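Local coordinates for Serine/threonine-protein kinase/endoribonuclease IRE1 (Saccharomyces cerevisiae, PDB 2BE1) that senses unfolded proteins in the endoplasmic reticulum lumen through this domain, leading to auto-activation of the endoribonuclease that splices HAC1 precursor mRNA, at residues I61-D66 with S289-S294; C215-R220 with F298-E303. All blocks are in the same frame, centred on the assembly; numbering follows the deposited sequence.

Both contacts lie in the lumenal domain, the unfolded-protein-sensing part of IRE1, and their centres are about 15 Å apart. Along the chain their segments alternate: 61-66, then 215-220, then 289-294 and 298-303. Strand 290-294 of contact 1 and helix 299-303 of contact 2 follow each other in the chain, with a short connection between them, so a single run of chain meets the loop after strand 57-61 first and strand 216-219 next. The two contacts also touch: F298 packs against E62 and L293, and V302 CG2 against the backbone of L293 and S294. Parts of the domain far apart in sequence are thus joined through one C-terminal stretch of chain.

Contact 1 (I61-D66 with S289-S294); sequences IEPFGD and SWFALS
A single beta bridge, I61 with F291, joins the end of strand 57-61 to strand 290-294, and the loop that follows takes hold of the next residues of the strand. A292 N donates to I61 O at 3.1 Å. The backbones stay close through E62 and A292, and from there the E62 side chain carries the contact on to S294. E62 places CG anti to its backbone N (chi1 169°) and runs on extended, so that its carboxylate reaches S294. There one oxygen, OE1, accepts twice: from S294 OG at 2.8 Å, on the syn side and close to the carboxylate plane, and from S294 N at 3.0 Å, from well above that plane. On the way CA of E62 makes a CH...O contact with A292 O (3.2 Å), and CB and CG pass beside the same carbonyl. An alanine in place of E62 removes the acceptor shared by S294 N and OG, and would probably leave the S294 N-H without its mate and the hydroxyl held mainly through N297. P63, the centre of an inverse gamma turn, adds the apolar part: its CD lies 3.8 Å from L293 CD2, the two side chains crossing at about a right angle, and 4.0 Å from F291 CB. Every residue that touches here is buried, near the centre of the chain, so the paired donors of S294 and their acceptor are held away from solvent. Outside the two segments, N297 N bonds to S294 OG, while I45 of strand 45-46 packs on I61 and P63. Strand 290-294 has strand 280-284 as its antiparallel neighbour, bonded through F291 with D283 and L293 with Y281, and the I61 bridge therefore brings strand 57-61 to the margin of that small sheet.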
ATOM      1  N   ILE A  61       2.505  12.496 -15.266  1.00 28.58           N
ATOM      2  CA  ILE A  61       1.714  12.634 -13.995  1.00 27.34           C
ATOM      3  C   ILE A  61       1.830  13.969 -13.277  1.00 27.25           C
ATOM      4  O   ILE A  61       2.854  14.695 -13.360  1.00 27.46           O
ATOM      5  CB  ILE A  61       2.048  11.583 -13.014  1.00 27.23           C
ATOM      6  CG1 ILE A  61       3.434  11.848 -12.492  1.00 27.61           C
ATOM      7  CG2 ILE A  61       1.986  10.177 -13.688  1.00 25.83           C
ATOM      8  CD1 ILE A  61       4.136  10.563 -12.254  1.00 31.81           C
ATOM      9  N   GLU A  62       0.755  14.342 -12.612  1.00 27.04           N
ATOM     10  CA  GLU A  62       0.832  15.583 -11.865  1.00 27.34           C
ATOM     11  C   GLU A  62       1.399  15.176 -10.506  1.00 28.30           C
ATOM     12  O   GLU A  62       0.829  14.311  -9.814  1.00 28.95           O
ATOM     13  CB  GLU A  62      -0.509  16.278 -11.725  1.00 26.39           C
ATOM     14  CG  GLU A  62      -0.470  17.415 -10.747  1.00 25.47           C
ATOM     15  CD  GLU A  62      -1.809  18.102 -10.620  1.00 24.68           C
ATOM     16  OE1 GLU A  62      -1.909  19.368 -10.624  1.00 24.62           O
ATOM     17  OE2 GLU A  62      -2.789  17.360 -10.546  1.00 26.62           O
ATOM     18  N   PRO A  63       2.548  15.752 -10.125  1.00 28.51           N
ATOM     19  CA  PRO A  63       3.199  15.300  -8.914  1.00 28.91           C
ATOM     20  C   PRO A  63       2.487  15.959  -7.789  1.00 30.09           C
ATOM     21  O   PRO A  63       2.953  16.979  -7.277  1.00 31.86           O
ATOM     22  CB  PRO A  63       4.592  15.905  -9.019  1.00 27.75           C
ATOM     23  CG  PRO A  63       4.391  17.112  -9.736  1.00 28.31           C
ATOM     24  CD  PRO A  63       3.297  16.842 -10.758  1.00 28.55           C
ATOM     25  N   PHE A  64       1.331  15.468  -7.415  1.00 30.01           N
ATOM     26  CA  PHE A  64       0.642  16.202  -6.393  1.00 30.15           C
ATOM     27  C   PHE A  64      -0.529  15.388  -5.951  1.00 30.22           C
ATOM     28  O   PHE A  64      -1.171  14.710  -6.751  1.00 31.47           O
ATOM     29  CB  PHE A  64       0.217  17.586  -6.863  1.00 29.41           C
ATOM     30  CG  PHE A  64      -0.703  18.234  -5.926  1.00 31.33           C
ATOM     31  CD1 PHE A  64      -0.218  18.957  -4.858  1.00 32.81           C
ATOM     32  CD2 PHE A  64      -2.089  18.053  -6.033  1.00 31.14           C
ATOM     33  CE1 PHE A  64      -1.126  19.558  -3.929  1.00 31.43           C
ATOM     34  CE2 PHE A  64      -2.995  18.663  -5.098  1.00 29.21           C
ATOM     35  CZ  PHE A  64      -2.514  19.404  -4.065  1.00 29.33           C
ATOM     36  N   GLY A  65      -0.800  15.421  -4.669  1.00 29.45           N
ATOM     37  CA  GLY A  65      -1.843  14.597  -4.168  1.00 29.42           C
ATOM     38  C   GLY A  65      -1.677  13.141  -4.521  1.00 29.51           C
ATOM     39  O   GLY A  65      -0.585  12.568  -4.366  1.00 29.46           O
ATOM     40  N   ASP A  66      -2.786  12.564  -4.984  1.00 29.63           N
ATOM     41  CA  ASP A  66      -2.858  11.181  -5.396  1.00 30.09           C
ATOM     42  C   ASP A  66      -1.935  10.880  -6.532  1.00 29.67           C
ATOM     43  O   ASP A  66      -1.807   9.739  -6.927  1.00 28.95           O
ATOM     44  CB  ASP A  66      -4.255  10.877  -5.844  1.00 30.69           C
ATOM     45  CG  ASP A  66      -5.165  10.459  -4.683  1.00 36.13           C
ATOM     46  OD1 ASP A  66      -4.699  10.313  -3.517  1.00 41.09           O
ATOM     47  OD2 ASP A  66      -6.381  10.248  -4.927  1.00 41.45           O
ATOM     48  N   SER A 289      11.527  13.107 -17.127  1.00 23.85           N
ATOM     49  CA  SER A 289      10.140  12.705 -17.011  1.00 22.66           C
ATOM     50  C   SER A 289       9.180  13.873 -17.148  1.00 21.93           C
ATOM     51  O   SER A 289       9.377  14.919 -16.544  1.00 21.59           O
ATOM     52  CB  SER A 289       9.935  12.027 -15.685  1.00 22.53           C
ATOM     53  OG  SER A 289      11.060  11.227 -15.403  1.00 23.65           O
ATOM     54  N   TRP A 290       8.131  13.687 -17.937  1.00 21.38           N
ATOM     55  CA  TRP A 290       7.132  14.747 -18.139  1.00 21.00           C
ATOM     56  C   TRP A 290       6.189  14.888 -16.974  1.00 19.93           C
ATOM     57  O   TRP A 290       5.624  13.887 -16.521  1.00 20.16           O
ATOM     58  CB  TRP A 290       6.295  14.458 -19.427  1.00 22.06           C
ATOM     59  CG  TRP A 290       7.103  14.849 -20.581  1.00 23.53           C
ATOM     60  CD1 TRP A 290       7.919  14.044 -21.331  1.00 24.56           C
ATOM     61  CD2 TRP A 290       7.325  16.194 -21.042  1.00 23.46           C
ATOM     62  NE1 TRP A 290       8.604  14.803 -22.241  1.00 24.65           N
ATOM     63  CE2 TRP A 290       8.273  16.119 -22.088  1.00 22.41           C
ATOM     64  CE3 TRP A 290       6.800  17.443 -20.675  1.00 23.87           C
ATOM     65  CZ2 TRP A 290       8.706  17.218 -22.774  1.00 22.56           C
ATOM     66  CZ3 TRP A 290       7.227  18.533 -21.337  1.00 24.88           C
ATOM     67  CH2 TRP A 290       8.172  18.414 -22.408  1.00 25.20           C
ATOM     68  N   PHE A 291       5.933  16.099 -16.519  1.00 18.55           N
ATOM     69  CA  PHE A 291       4.877  16.238 -15.483  1.00 18.52           C
ATOM     70  C   PHE A 291       3.878  17.343 -15.751  1.00 19.86           C
ATOM     71  O   PHE A 291       4.171  18.342 -16.482  1.00 19.93           O
ATOM     72  CB  PHE A 291       5.464  16.433 -14.076  1.00 16.22           C
ATOM     73  CG  PHE A 291       6.226  17.745 -13.912  1.00 13.73           C
ATOM     74  CD1 PHE A 291       5.537  18.963 -13.714  1.00 10.82           C
ATOM     75  CD2 PHE A 291       7.653  17.782 -13.973  1.00  8.04           C
ATOM     76  CE1 PHE A 291       6.286  20.192 -13.545  1.00  8.48           C
ATOM     77  CE2 PHE A 291       8.357  19.009 -13.831  1.00  3.86           C
ATOM     78  CZ  PHE A 291       7.676  20.182 -13.602  1.00  5.32           C
ATOM     79  N   ALA A 292       2.703  17.177 -15.148  1.00 21.09           N
ATOM     80  CA  ALA A 292       1.635  18.175 -15.361  1.00 22.26           C
ATOM     81  C   ALA A 292       1.332  18.968 -14.093  1.00 22.62           C
ATOM     82  O   ALA A 292       1.520  18.465 -12.981  1.00 23.98           O
ATOM     83  CB  ALA A 292       0.403  17.513 -15.822  1.00 22.06           C
ATOM     84  N   LEU A 293       0.850  20.193 -14.266  1.00 21.64           N
ATOM     85  CA  LEU A 293       0.354  20.988 -13.166  1.00 20.50           C
ATOM     86  C   LEU A 293      -0.974  21.563 -13.647  1.00 21.78           C
ATOM     87  O   LEU A 293      -1.022  22.446 -14.515  1.00 21.89           O
ATOM     88  CB  LEU A 293       1.373  22.067 -12.761  1.00 18.78           C
ATOM     89  CG  LEU A 293       2.809  21.570 -12.528  1.00 15.02           C
ATOM     90  CD1 LEU A 293       3.620  22.670 -12.099  1.00 10.14           C
ATOM     91  CD2 LEU A 293       2.889  20.600 -11.434  1.00 11.23           C
ATOM     92  N   SER A 294      -2.058  21.008 -13.117  1.00 23.22           N
ATOM     93  CA  SER A 294      -3.423  21.452 -13.445  1.00 24.68           C
ATOM     94  C   SER A 294      -3.621  22.829 -12.922  1.00 26.44           C
ATOM     95  O   SER A 294      -2.983  23.230 -11.917  1.00 27.35           O
ATOM     96  CB  SER A 294      -4.433  20.596 -12.709  1.00 24.93           C
ATOM     97  OG  SER A 294      -4.306  20.687 -11.287  1.00 23.80           O
TER

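Contact 2 (C215-R220 with F298-E303); sequences CIAPFR and FPSLVE
F298, with CG anti to its carbonyl carbon (chi1 -54°), and L301, with CG anti to its backbone N (chi1 -168°), both meet strand 216-219 around P218. The proline sends CG to the rim of the F298 ring: it lies in the ring plane, 3.8 Å from CD2, and the two side chains cross at about a right angle. L301 comes from the helix itself. Its CB is 3.7 Å from P218 O, while CD1 reaches 3.7 Å from F219 O and 4.4 Å from P218 CB, so the leucine lies against the strand backbone more than against its side chains. S300 points toward the strand one residue earlier; its CB is 4.2 Å from A217 CB, and its OG approaches the F219 ring obliquely at CD1. No hydrogen bond crosses between the two segments; side-chain carbons meet one another and the carbonyl oxygens of P218 and F219. The helix and strand axes approach to 6.7 Å and run roughly in the same direction, at a crossing angle of -30°. F298 occupies the N-cap position, and its carbonyl O accepts from V302 N at 2.8 Å within the short helix, which ties the residue bearing the ring to the helix that carries S300 and L301. Strand 216-219 is an outermost strand of a three-stranded antiparallel sheet, with strand 223-227 beside it, and helix 299-303 packs against it. L301 also touches L293 of strand 290-294, and F298 touches V246 of strand 245-254.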
ATOM      1  N   CYS A 215      -0.477  34.177   2.399  1.00 42.83           N
ATOM      2  CA  CYS A 215      -1.111  33.287   1.478  1.00 40.52           C
ATOM      3  C   CYS A 215      -0.126  33.055   0.290  1.00 37.65           C
ATOM      4  O   CYS A 215       0.030  33.923  -0.593  1.00 37.74           O
ATOM      5  CB  CYS A 215      -2.374  34.024   1.067  1.00 40.44           C
ATOM      6  SG  CYS A 215      -2.883  33.480  -0.465  1.00 46.21           S
ATOM      7  N   ILE A 216       0.601  31.946   0.293  1.00 33.56           N
ATOM      8  CA  ILE A 216       1.735  31.925  -0.584  1.00 29.64           C
ATOM      9  C   ILE A 216       1.520  30.745  -1.538  1.00 28.35           C
ATOM     10  O   ILE A 216       0.815  29.834  -1.170  1.00 27.47           O
ATOM     11  CB  ILE A 216       3.081  31.899   0.160  1.00 28.98           C
ATOM     12  CG1 ILE A 216       3.576  30.508   0.106  1.00 31.92           C
ATOM     13  CG2 ILE A 216       3.040  32.304   1.643  1.00 25.08           C
ATOM     14  CD1 ILE A 216       4.997  30.457  -0.220  1.00 39.02           C
ATOM     15  N   ALA A 217       2.077  30.802  -2.761  1.00 26.82           N
ATOM     16  CA  ALA A 217       1.858  29.806  -3.825  1.00 25.42           C
ATOM     17  C   ALA A 217       3.074  29.666  -4.757  1.00 25.11           C
ATOM     18  O   ALA A 217       3.888  30.571  -4.829  1.00 25.14           O
ATOM     19  CB  ALA A 217       0.650  30.178  -4.649  1.00 25.04           C
ATOM     20  N   PRO A 218       3.219  28.515  -5.468  1.00 24.46           N
ATOM     21  CA  PRO A 218       4.214  28.425  -6.511  1.00 23.95           C
ATOM     22  C   PRO A 218       3.892  29.282  -7.688  1.00 23.66           C
ATOM     23  O   PRO A 218       2.758  29.301  -8.157  1.00 24.39           O
ATOM     24  CB  PRO A 218       4.196  26.943  -6.899  1.00 23.06           C
ATOM     25  CG  PRO A 218       3.087  26.465  -6.453  1.00 21.79           C
ATOM     26  CD  PRO A 218       2.580  27.214  -5.300  1.00 24.01           C
ATOM     27  N   PHE A 219       4.925  29.969  -8.129  1.00 23.28           N
ATOM     28  CA  PHE A 219       4.858  31.045  -9.082  1.00 23.51           C
ATOM     29  C   PHE A 219       5.951  30.850 -10.108  1.00 24.00           C
ATOM     30  O   PHE A 219       6.756  29.928  -9.969  1.00 25.33           O
ATOM     31  CB  PHE A 219       5.124  32.392  -8.363  1.00 23.28           C
ATOM     32  CG  PHE A 219       4.819  33.614  -9.221  1.00 22.17           C
ATOM     33  CD1 PHE A 219       3.622  33.679  -9.988  1.00 22.87           C
ATOM     34  CD2 PHE A 219       5.698  34.682  -9.263  1.00 19.66           C
ATOM     35  CE1 PHE A 219       3.325  34.796 -10.792  1.00 22.34           C
ATOM     36  CE2 PHE A 219       5.428  35.811 -10.052  1.00 19.41           C
ATOM     37  CZ  PHE A 219       4.241  35.877 -10.814  1.00 21.98           C
ATOM     38  N   ARG A 220       6.035  31.767 -11.079  1.00 24.20           N
ATOM     39  CA  ARG A 220       6.828  31.578 -12.302  1.00 24.12           C
ATOM     40  C   ARG A 220       8.328  31.452 -12.000  1.00 24.23           C
ATOM     41  O   ARG A 220       8.812  31.958 -10.969  1.00 23.90           O
ATOM     42  CB  ARG A 220       6.454  32.631 -13.339  1.00 23.46           C
ATOM     43  CG  ARG A 220       7.561  33.191 -14.159  1.00 24.22           C
ATOM     44  CD  ARG A 220       7.891  34.644 -13.768  1.00 24.59           C
ATOM     45  NE  ARG A 220       6.832  35.562 -14.192  1.00 26.18           N
ATOM     46  CZ  ARG A 220       6.734  36.854 -13.820  1.00 30.32           C
ATOM     47  NH1 ARG A 220       7.657  37.417 -13.003  1.00 32.08           N
ATOM     48  NH2 ARG A 220       5.716  37.616 -14.261  1.00 29.04           N
ATOM     49  N   PHE A 298      -2.661  24.463  -9.455  1.00 30.25           N
ATOM     50  CA  PHE A 298      -1.580  25.428  -9.527  1.00 30.39           C
ATOM     51  C   PHE A 298      -1.957  26.634 -10.354  1.00 31.95           C
ATOM     52  O   PHE A 298      -1.143  27.089 -11.246  1.00 33.09           O
ATOM     53  CB  PHE A 298      -0.270  24.819 -10.039  1.00 28.68           C
ATOM     54  CG  PHE A 298       0.176  23.626  -9.289  1.00 24.76           C
ATOM     55  CD1 PHE A 298      -0.305  22.348  -9.625  1.00 23.88           C
ATOM     56  CD2 PHE A 298       1.054  23.769  -8.223  1.00 19.85           C
ATOM     57  CE1 PHE A 298       0.125  21.234  -8.892  1.00 23.74           C
ATOM     58  CE2 PHE A 298       1.530  22.685  -7.507  1.00 18.71           C
ATOM     59  CZ  PHE A 298       1.077  21.409  -7.844  1.00 23.25           C
ATOM     60  N   PRO A 299      -3.136  27.223 -10.019  1.00 31.70           N
ATOM     61  CA  PRO A 299      -3.797  28.254 -10.796  1.00 30.71           C
ATOM     62  C   PRO A 299      -2.813  29.348 -10.995  1.00 30.02           C
ATOM     63  O   PRO A 299      -2.619  29.861 -12.103  1.00 29.65           O
ATOM     64  CB  PRO A 299      -4.834  28.751  -9.824  1.00 30.38           C
ATOM     65  CG  PRO A 299      -4.206  28.442  -8.500  1.00 30.96           C
ATOM     66  CD  PRO A 299      -3.842  27.034  -8.749  1.00 31.42           C
ATOM     67  N   SER A 300      -2.161  29.669  -9.904  1.00 29.66           N
ATOM     68  CA  SER A 300      -1.337  30.837  -9.904  1.00 30.40           C
ATOM     69  C   SER A 300      -0.186  30.760 -10.951  1.00 29.92           C
ATOM     70  O   SER A 300       0.105  31.758 -11.676  1.00 30.19           O
ATOM     71  CB  SER A 300      -0.836  31.086  -8.479  1.00 30.99           C
ATOM     72  OG  SER A 300      -0.007  32.236  -8.423  1.00 31.50           O
ATOM     73  N   LEU A 301       0.446  29.575 -11.006  1.00 29.08           N
ATOM     74  CA  LEU A 301       1.521  29.246 -11.942  1.00 27.55           C
ATOM     75  C   LEU A 301       1.001  29.075 -13.362  1.00 28.33           C
ATOM     76  O   LEU A 301       1.471  29.739 -14.295  1.00 28.31           O
ATOM     77  CB  LEU A 301       2.184  27.961 -11.524  1.00 26.40           C
ATOM     78  CG  LEU A 301       3.487  27.705 -12.266  1.00 22.93           C
ATOM     79  CD1 LEU A 301       4.505  27.296 -11.289  1.00 19.51           C
ATOM     80  CD2 LEU A 301       3.257  26.599 -13.246  1.00 19.04           C
ATOM     81  N   VAL A 302       0.031  28.196 -13.536  1.00 28.81           N
ATOM     82  CA  VAL A 302      -0.534  28.032 -14.844  1.00 30.70           C
ATOM     83  C   VAL A 302      -0.893  29.332 -15.607  1.00 33.46           C
ATOM     84  O   VAL A 302      -0.753  29.437 -16.857  1.00 34.49           O
ATOM     85  CB  VAL A 302      -1.740  27.174 -14.750  1.00 29.98           C
ATOM     86  CG1 VAL A 302      -2.285  26.905 -16.166  1.00 29.13           C
ATOM     87  CG2 VAL A 302      -1.339  25.879 -14.092  1.00 28.72           C
ATOM     88  N   GLU A 303      -1.348  30.331 -14.870  1.00 35.90           N
ATOM     89  CA  GLU A 303      -1.876  31.530 -15.498  1.00 37.77           C
ATOM     90  C   GLU A 303      -0.735  32.433 -15.847  1.00 36.28           C
ATOM     91  O   GLU A 303      -0.839  33.147 -16.788  1.00 36.61           O
ATOM     92  CB  GLU A 303      -2.877  32.159 -14.537  1.00 39.64           C
ATOM     93  CG  GLU A 303      -2.934  33.662 -14.487  1.00 48.55           C
ATOM     94  CD  GLU A 303      -3.153  34.153 -13.024  1.00 59.71           C
ATOM     95  OE1 GLU A 303      -2.243  33.930 -12.144  1.00 62.92           O
ATOM     96  OE2 GLU A 303      -4.241  34.760 -12.781  1.00 64.14           O
TER